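PDB 2B4W: hypothetical protein, conserved from Leishmania major, which is of unknown function but probably adopts a beta-propeller fold related to that of the beta-fructosidase clan of glycoside hydrolases. Local coordinates for residues V30-S38 against L81-I89. Sequence-based numbering, arbitrary orientation.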
ATOM      1  N   VAL A  30      10.093  10.749   4.880  1.00 25.42           N
ATOM      2  CA  VAL A  30       9.143   9.722   5.277  1.00 20.58           C
ATOM      3  C   VAL A  30       8.181   9.525   4.112  1.00 16.36           C
ATOM      4  O   VAL A  30       7.606  10.521   3.678  1.00 22.70           O
ATOM      5  CB  VAL A  30       8.339  10.090   6.528  1.00 18.93           C
ATOM      6  CG1 VAL A  30       7.368   8.942   6.820  1.00 19.34           C
ATOM      7  CG2 VAL A  30       9.247  10.363   7.712  1.00 32.24           C
ATOM      8  N   TYR A  31       8.041   8.316   3.608  1.00 17.47           N
ATOM      9  CA  TYR A  31       7.265   8.104   2.391  1.00 19.67           C
ATOM     10  C   TYR A  31       6.850   6.634   2.337  1.00 15.81           C
ATOM     11  O   TYR A  31       7.148   5.961   3.310  1.00 16.56           O
ATOM     12  CB  TYR A  31       8.034   8.535   1.161  1.00 18.41           C
ATOM     13  CG  TYR A  31       9.307   7.830   0.814  1.00 19.64           C
ATOM     14  CD1 TYR A  31      10.512   8.080   1.468  1.00 20.63           C
ATOM     15  CD2 TYR A  31       9.309   6.899  -0.207  1.00 22.45           C
ATOM     16  CE1 TYR A  31      11.645   7.391   1.084  1.00 30.86           C
ATOM     17  CE2 TYR A  31      10.430   6.209  -0.595  1.00 22.94           C
ATOM     18  CZ  TYR A  31      11.613   6.469   0.070  1.00 30.73           C
ATOM     19  OH  TYR A  31      12.740   5.775  -0.317  1.00 24.23           O
ATOM     20  N   ASN A  32       6.185   6.270   1.264  1.00 19.99           N
ATOM     21  CA  ASN A  32       5.579   4.978   1.021  1.00 27.73           C
ATOM     22  C   ASN A  32       5.119   4.320   2.325  1.00 30.32           C
ATOM     23  O   ASN A  32       5.571   3.259   2.744  1.00 24.42           O
ATOM     24  CB  ASN A  32       6.559   4.091   0.267  1.00 19.94           C
ATOM     25  CG  ASN A  32       6.868   4.638  -1.114  1.00 24.60           C
ATOM     26  OD1 ASN A  32       6.288   5.618  -1.581  1.00 20.16           O
ATOM     27  ND2 ASN A  32       7.801   3.976  -1.785  1.00 23.84           N
ATOM     28  N   CYS A  33       4.184   5.000   2.971  1.00 13.39           N
ATOM     29  CA  CYS A  33       3.678   4.555   4.273  1.00 10.49           C
ATOM     30  C   CYS A  33       2.770   3.350   4.114  1.00 15.82           C
ATOM     31  O   CYS A  33       2.339   3.017   3.005  1.00 17.71           O
ATOM     32  CB  CYS A  33       2.927   5.715   4.908  1.00 20.68           C
ATOM     33  SG  CYS A  33       4.016   7.089   5.409  1.00 23.31           S
ATOM     34  N   SER A  34       2.446   2.711   5.241  1.00 14.48           N
ATOM     35  CA  SER A  34       1.327   1.780   5.226  1.00  9.37           C
ATOM     36  C   SER A  34       0.021   2.557   5.093  1.00 12.47           C
ATOM     37  O   SER A  34      -0.006   3.792   5.201  1.00 17.76           O
ATOM     38  CB  SER A  34       1.238   0.943   6.494  1.00 13.11           C
ATOM     39  OG  SER A  34       1.098   1.741   7.632  1.00 13.83           O
ATOM     40  N   VAL A  35      -1.090   1.847   4.916  1.00 20.01           N
ATOM     41  CA  VAL A  35      -2.356   2.601   5.076  1.00 14.31           C
ATOM     42  C   VAL A  35      -2.477   3.007   6.517  1.00 16.27           C
ATOM     43  O   VAL A  35      -1.987   2.302   7.420  1.00 19.88           O
ATOM     44  CB  VAL A  35      -3.553   1.742   4.639  1.00 18.60           C
ATOM     45  CG1 VAL A  35      -3.666   0.545   5.556  1.00 23.30           C
ATOM     46  CG2 VAL A  35      -4.819   2.563   4.681  1.00 24.87           C
ATOM     47  N   PRO A  36      -3.073   4.125   6.899  1.00 17.55           N
ATOM     48  CA  PRO A  36      -3.291   4.314   8.338  1.00 15.98           C
ATOM     49  C   PRO A  36      -4.152   3.227   8.965  1.00 18.23           C
ATOM     50  O   PRO A  36      -4.873   2.498   8.288  1.00 22.47           O
ATOM     51  CB  PRO A  36      -4.040   5.663   8.384  1.00 18.87           C
ATOM     52  CG  PRO A  36      -3.478   6.357   7.174  1.00 15.67           C
ATOM     53  CD  PRO A  36      -3.536   5.277   6.116  1.00 20.71           C
ATOM     54  N   PHE A  37      -4.099   3.127  10.299  1.00 17.20           N
ATOM     55  CA  PHE A  37      -4.864   2.100  11.014  1.00 14.01           C
ATOM     56  C   PHE A  37      -5.163   2.682  12.391  1.00 24.90           C
ATOM     57  O   PHE A  37      -4.670   3.784  12.647  1.00 20.18           O
ATOM     58  CB  PHE A  37      -4.136   0.768  11.164  1.00 16.85           C
ATOM     59  CG  PHE A  37      -2.815   0.841  11.927  1.00 18.79           C
ATOM     60  CD1 PHE A  37      -1.639   1.260  11.319  1.00 16.19           C
ATOM     61  CD2 PHE A  37      -2.760   0.487  13.256  1.00 20.76           C
ATOM     62  CE1 PHE A  37      -0.452   1.311  12.037  1.00 13.68           C
ATOM     63  CE2 PHE A  37      -1.593   0.521  13.988  1.00 21.87           C
ATOM     64  CZ  PHE A  37      -0.421   0.933  13.369  1.00 19.23           C
ATOM     65  N   SER A  38      -5.914   1.991  13.231  1.00 22.21           N
ATOM     66  CA  SER A  38      -6.129   2.509  14.591  1.00 23.29           C
ATOM     67  C   SER A  38      -5.755   1.470  15.632  1.00 22.25           C
ATOM     68  O   SER A  38      -5.911   0.266  15.415  1.00 22.50           O
ATOM     69  CB  SER A  38      -7.596   2.945  14.751  1.00 29.08           C
ATOM     70  OG  SER A  38      -8.214   2.181  15.765  1.00 45.20           O
ATOM     71  N   LEU A  81      13.351  -2.462   7.223  1.00 31.75           N
ATOM     72  CA  LEU A  81      12.624  -2.700   5.999  1.00 19.08           C
ATOM     73  C   LEU A  81      12.327  -1.386   5.284  1.00 16.81           C
ATOM     74  O   LEU A  81      12.460  -0.337   5.898  1.00 19.29           O
ATOM     75  CB  LEU A  81      11.292  -3.425   6.292  1.00 25.75           C
ATOM     76  CG  LEU A  81      11.295  -4.665   7.167  1.00 20.16           C
ATOM     77  CD1 LEU A  81       9.955  -4.879   7.860  1.00 28.18           C
ATOM     78  CD2 LEU A  81      11.670  -5.903   6.355  1.00 24.49           C
ATOM     79  N   GLU A  82      11.899  -1.508   4.035  1.00 25.81           N
ATOM     80  CA  GLU A  82      11.304  -0.518   3.175  1.00 27.33           C
ATOM     81  C   GLU A  82       9.803  -0.771   2.969  1.00 25.43           C
ATOM     82  O   GLU A  82       9.337  -1.892   3.163  1.00 23.69           O
ATOM     83  CB  GLU A  82      11.960  -0.502   1.779  1.00 26.61           C
ATOM     84  CG  GLU A  82      13.479  -0.568   1.817  1.00 22.91           C
ATOM     85  CD  GLU A  82      14.112  -0.505   0.443  1.00 33.13           C
ATOM     86  OE1 GLU A  82      13.470  -0.915  -0.552  1.00 25.33           O
ATOM     87  OE2 GLU A  82      15.265  -0.034   0.378  1.00 32.23           O
ATOM     88  N   ASP A  83       9.078   0.252   2.537  1.00 23.19           N
ATOM     89  CA  ASP A  83       7.692   0.162   2.091  1.00 21.57           C
ATOM     90  C   ASP A  83       6.811  -0.717   2.972  1.00 26.71           C
ATOM     91  O   ASP A  83       6.418  -1.806   2.534  1.00 23.53           O
ATOM     92  CB  ASP A  83       7.625  -0.407   0.681  1.00 21.11           C
ATOM     93  CG  ASP A  83       8.465   0.404  -0.288  1.00 22.47           C
ATOM     94  OD1 ASP A  83       8.828   1.528   0.106  1.00 28.12           O
ATOM     95  OD2 ASP A  83       8.737  -0.100  -1.393  1.00 23.14           O
ATOM     96  N   PRO A  84       6.517  -0.257   4.177  1.00 19.75           N
ATOM     97  CA  PRO A  84       5.710  -1.089   5.085  1.00 24.35           C
ATOM     98  C   PRO A  84       4.252  -1.191   4.619  1.00 19.95           C
ATOM     99  O   PRO A  84       3.763  -0.379   3.840  1.00 17.48           O
ATOM    100  CB  PRO A  84       5.818  -0.359   6.407  1.00 19.34           C
ATOM    101  CG  PRO A  84       6.170   1.042   6.064  1.00  9.58           C
ATOM    102  CD  PRO A  84       6.877   1.052   4.750  1.00 14.04           C
ATOM    103  N   TYR A  85       3.544  -2.221   5.062  1.00 18.94           N
ATOM    104  CA  TYR A  85       2.185  -2.535   4.632  1.00 19.10           C
ATOM    105  C   TYR A  85       1.487  -3.450   5.636  1.00 16.51           C
ATOM    106  O   TYR A  85       2.106  -4.281   6.289  1.00 22.11           O
ATOM    107  CB  TYR A  85       2.088  -3.177   3.259  1.00 19.88           C
ATOM    108  CG  TYR A  85       2.842  -4.442   2.984  1.00 23.90           C
ATOM    109  CD1 TYR A  85       4.187  -4.343   2.622  1.00 23.78           C
ATOM    110  CD2 TYR A  85       2.267  -5.704   3.069  1.00 17.31           C
ATOM    111  CE1 TYR A  85       4.916  -5.490   2.356  1.00 24.20           C
ATOM    112  CE2 TYR A  85       3.000  -6.846   2.806  1.00 15.61           C
ATOM    113  CZ  TYR A  85       4.327  -6.727   2.448  1.00 26.30           C
ATOM    114  OH  TYR A  85       5.106  -7.827   2.175  1.00 29.91           O
ATOM    115  N   ILE A  86       0.167  -3.268   5.733  1.00 17.44           N
ATOM    116  CA  ILE A  86      -0.563  -3.971   6.777  1.00 17.06           C
ATOM    117  C   ILE A  86      -1.847  -4.598   6.235  1.00 17.08           C
ATOM    118  O   ILE A  86      -2.379  -4.237   5.195  1.00 20.13           O
ATOM    119  CB  ILE A  86      -0.983  -3.084   7.970  1.00 16.32           C
ATOM    120  CG1 ILE A  86      -1.813  -1.856   7.559  1.00 25.26           C
ATOM    121  CG2 ILE A  86       0.190  -2.675   8.835  1.00 13.53           C
ATOM    122  CD1 ILE A  86      -2.358  -1.107   8.771  1.00 25.35           C
ATOM    123  N   ALA A  87      -2.311  -5.558   7.030  1.00 18.58           N
ATOM    124  CA  ALA A  87      -3.592  -6.207   6.786  1.00 13.88           C
ATOM    125  C   ALA A  87      -4.107  -6.747   8.111  1.00 17.64           C
ATOM    126  O   ALA A  87      -3.315  -6.952   9.028  1.00 16.69           O
ATOM    127  CB  ALA A  87      -3.503  -7.285   5.736  1.00 15.68           C
ATOM    128  N   LYS A  88      -5.425  -6.926   8.178  1.00 17.40           N
ATOM    129  CA  LYS A  88      -6.048  -7.595   9.316  1.00 15.43           C
ATOM    130  C   LYS A  88      -6.569  -8.958   8.872  1.00 14.95           C
ATOM    131  O   LYS A  88      -7.383  -9.076   7.966  1.00 18.83           O
ATOM    132  CB  LYS A  88      -7.152  -6.751   9.933  1.00 17.27           C
ATOM    133  CG  LYS A  88      -7.874  -7.283  11.149  1.00 18.01           C
ATOM    134  CD  LYS A  88      -9.094  -6.410  11.505  1.00 18.11           C
ATOM    135  CE  LYS A  88     -10.362  -7.025  10.963  1.00 38.40           C
ATOM    136  NZ  LYS A  88     -11.559  -6.135  11.106  1.00 54.13           N
ATOM    137  N   ILE A  89      -6.044  -9.986   9.543  1.00 14.22           N
ATOM    138  CA  ILE A  89      -6.550 -11.346   9.330  1.00 16.81           C
ATOM    139  C   ILE A  89      -6.833 -11.949  10.701  1.00 18.21           C
ATOM    140  O   ILE A  89      -6.003 -11.933  11.613  1.00 19.19           O
ATOM    141  CB  ILE A  89      -5.619 -12.180   8.451  1.00 27.78           C
ATOM    142  CG1 ILE A  89      -5.345 -11.520   7.089  1.00 34.18           C
ATOM    143  CG2 ILE A  89      -6.153 -13.581   8.196  1.00 22.10           C
ATOM    144  CD1 ILE A  89      -4.193 -10.548   7.106  1.00 66.19           C
TER
HETATM  145  O   HOH W   1      -0.732  -0.988   4.326  1.00 15.58           O
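At a junction between two sheets, probably neighbouring blades of a beta-propeller, the loop residue Asn32 meets Asp83, at the corner that leads into strand 84-89, near the centre of the molecule. The two side chains run side by side in the same direction. ND2 of Asn32 gives a nearly straight hydrogen bond of 3.3 Å to OD1 of Asp83; OD1 lies in the amide plane of Asn32, whereas ND2 approaches it from above the carboxylate plane, the two planes being 60° apart. That oxygen also forms a salt bridge with Arg48. Next to this pair, CD of Pro84 packs 3.3 Å from O of Asn32.

Beyond the polar end, the loop 32-36 and the edge strand 84-89 of a four-stranded antiparallel sheet travel in almost the same direction, 18° apart, but a water takes the place of direct backbone pairing: it accepts from N of Val35 at 2.9 Å and from N of Ile86 at 2.8 Å. A CA-H...O contact of 3.5 Å from CA of Ser34 to O of Pro84 adds a second, modest link. The strand 37-38, by contrast, belongs to the sheet that includes 42-50, so Ile86 bridges two sheets. With chi1 at 56°, its CG1 branch sits between the backbone N and the carbonyl carbon and extends towards the loop. CG1 meets CG1 of Val35 at 3.6 Å, while CD1 reaches CB of Phe37 at 3.5 Å and lies obliquely to the ring; Ile86 crosses both side chains at about a right angle. Tyr46 and Met93, from strands 42-50 and 92-100, also touch both Ile86 and Phe37, bringing side chains of both sheets into this apolar packing.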